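Local coordinates for protein O-methyltransferase, SAM-dependent (Legionella pneumophila subsp. pneumophila, PDB 3R3H) that probably transfers a methyl group from S-adenosylmethionine to a hydroxyl oxygen of a substrate that remains to be identified, at residues Gln186-Glu189 / Ile190-Asn194. Residues are numbered along the deposited sequence; the frame is centred on the assembly and turned at random.
Sequences QTRE and IKKLN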
loop_
_atom_site.group_PDB
_atom_site.type_symbol
_atom_site.label_atom_id
_atom_site.label_comp_id
_atom_site.label_asym_id
_atom_site.label_seq_id
_atom_site.Cartn_x
_atom_site.Cartn_y
_atom_site.Cartn_z
ATOM N N GLN A 186 -10.088 -17.713 -17.076
ATOM C CA GLN A 186 -9.680 -16.456 -16.452
ATOM C C GLN A 186 -9.186 -16.685 -15.044
ATOM O O GLN A 186 -8.159 -16.137 -14.639
ATOM C CB GLN A 186 -10.839 -15.473 -16.422
ATOM C CG GLN A 186 -11.298 -15.099 -17.787
ATOM C CD GLN A 186 -12.798 -15.046 -17.863
ATOM O OE1 GLN A 186 -13.425 -14.183 -17.243
ATOM N NE2 GLN A 186 -13.398 -15.982 -18.611
ATOM N N THR A 187 -9.929 -17.487 -14.290
ATOM C CA THR A 187 -9.529 -17.800 -12.927
ATOM C C THR A 187 -8.427 -18.863 -12.993
ATOM O O THR A 187 -7.752 -19.139 -12.015
ATOM C CB THR A 187 -10.737 -18.294 -12.086
ATOM O OG1 THR A 187 -10.498 -19.628 -11.631
ATOM C CG2 THR A 187 -12.016 -18.254 -12.912
ATOM N N ARG A 188 -8.250 -19.442 -14.173
ATOM C CA ARG A 188 -7.234 -20.455 -14.389
ATOM C C ARG A 188 -5.893 -19.762 -14.583
ATOM O O ARG A 188 -4.849 -20.274 -14.190
ATOM C CB ARG A 188 -7.588 -21.280 -15.626
ATOM C CG ARG A 188 -6.508 -22.238 -16.047
ATOM C CD ARG A 188 -6.738 -22.677 -17.477
ATOM N NE ARG A 188 -5.641 -23.498 -17.978
ATOM C CZ ARG A 188 -5.389 -24.739 -17.580
ATOM N NH1 ARG A 188 -6.162 -25.311 -16.668
ATOM N NH2 ARG A 188 -4.368 -25.408 -18.106
ATOM N N GLU A 189 -5.935 -18.585 -15.200
ATOM C CA GLU A 189 -4.738 -17.787 -15.461
ATOM C C GLU A 189 -4.282 -17.023 -14.235
ATOM O O GLU A 189 -3.087 -16.841 -14.004
ATOM C CB GLU A 189 -5.013 -16.798 -16.572
ATOM C CG GLU A 189 -4.687 -17.333 -17.927
ATOM C CD GLU A 189 -3.193 -17.509 -18.120
ATOM O OE1 GLU A 189 -2.772 -18.652 -18.445
ATOM O OE2 GLU A 189 -2.450 -16.508 -17.950
ATOM N N ILE A 190 -5.241 -16.555 -13.451
ATOM C CA ILE A 190 -4.895 -15.827 -12.242
ATOM C C ILE A 190 -4.138 -16.817 -11.354
ATOM O O ILE A 190 -3.006 -16.548 -10.955
ATOM C CB ILE A 190 -6.165 -15.319 -11.479
ATOM C CG1 ILE A 190 -7.095 -14.519 -12.422
ATOM C CG2 ILE A 190 -5.738 -14.506 -10.254
ATOM C CD1 ILE A 190 -6.511 -13.270 -13.011
ATOM N N LYS A 191 -4.764 -17.965 -11.070
ATOM C CA LYS A 191 -4.172 -19.008 -10.230
ATOM C C LYS A 191 -2.780 -19.378 -10.713
ATOM O O LYS A 191 -1.883 -19.626 -9.906
ATOM C CB LYS A 191 -5.064 -20.252 -10.218
ATOM C CG LYS A 191 -6.379 -20.064 -9.495
ATOM C CD LYS A 191 -7.301 -21.263 -9.658
ATOM C CE LYS A 191 -6.745 -22.511 -8.977
ATOM N NZ LYS A 191 -7.669 -23.685 -9.075
ATOM N N LYS A 192 -2.603 -19.413 -12.030
ATOM C CA LYS A 192 -1.308 -19.744 -12.605
ATOM C C LYS A 192 -0.300 -18.648 -12.306
ATOM O O LYS A 192 0.822 -18.939 -11.907
ATOM C CB LYS A 192 -1.390 -19.925 -14.128
ATOM C CG LYS A 192 -1.983 -21.232 -14.607
ATOM C CD LYS A 192 -1.776 -21.412 -16.118
ATOM C CE LYS A 192 -2.457 -22.686 -16.657
ATOM N NZ LYS A 192 -2.409 -22.815 -18.147
ATOM N N LEU A 193 -0.699 -17.390 -12.508
ATOM C CA LEU A 193 0.191 -16.251 -12.273
ATOM C C LEU A 193 0.589 -16.107 -10.812
ATOM O O LEU A 193 1.736 -15.749 -10.510
ATOM C CB LEU A 193 -0.453 -14.942 -12.732
ATOM C CG LEU A 193 0.469 -13.737 -12.456
ATOM C CD1 LEU A 193 1.603 -13.685 -13.481
ATOM C CD2 LEU A 193 -0.331 -12.459 -12.487
ATOM N N ASN A 194 -0.362 -16.361 -9.914
ATOM C CA ASN A 194 -0.098 -16.280 -8.485
ATOM C C ASN A 194 0.984 -17.286 -8.092
ATOM O O ASN A 194 1.759 -17.045 -7.164
ATOM C CB ASN A 194 -1.381 -16.533 -7.695
ATOM C CG ASN A 194 -2.337 -15.360 -7.769
ATOM O OD1 ASN A 194 -1.985 -14.298 -8.289
ATOM N ND2 ASN A 194 -3.543 -15.537 -7.242
#
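Lys192 places CE over one face of the Arg188 guanidinium, 3.5 Å from Arg188 NE. Both chains run extended, Arg188 with CG anti to the backbone N (chi1 172°) and Lys192 with CG beside the backbone N, and this brings them across each other one turn apart. The two cationic ends lie close together as like charges, Lys192 NZ being 3.3 Å from Arg188 NH2. Glu189, its chain bent at chi2, has OE1 4.2 Å from Lys192 NZ, too far for direct ion pairing; its charge may ease the approach of the two cations. Arg188 and Lys192 lie on the exposed side of helix 185-198, an amphipathic helix of the Rossmann-like methyltransferase fold, which leads from the loop after strand 164-169 into the antiparallel hairpin 203-208/214-219; Glu189 sits at the border, against Leu150. Along the backbone, i+4 N-H to i carbonyl bonds join the turns, among them Leu193 N to Glu189 O at 2.9 Å and Ile190 N to Gln186 O at 3.2 Å. Lys191 runs alongside Thr187, pointing the same way, with its CD 4.1 Å from Thr187 OG1; that hydroxyl is hydrogen-bonded to Lys176 O. On the buried side Ile190 packs on Tyr149 and Val177, Leu193 rests on Leu150 and Tyr153 of helix 149-159, and Asn194 ND2 hydrogen-bonds Ile171 O of its own chain and Tyr15 OH of the second subunit.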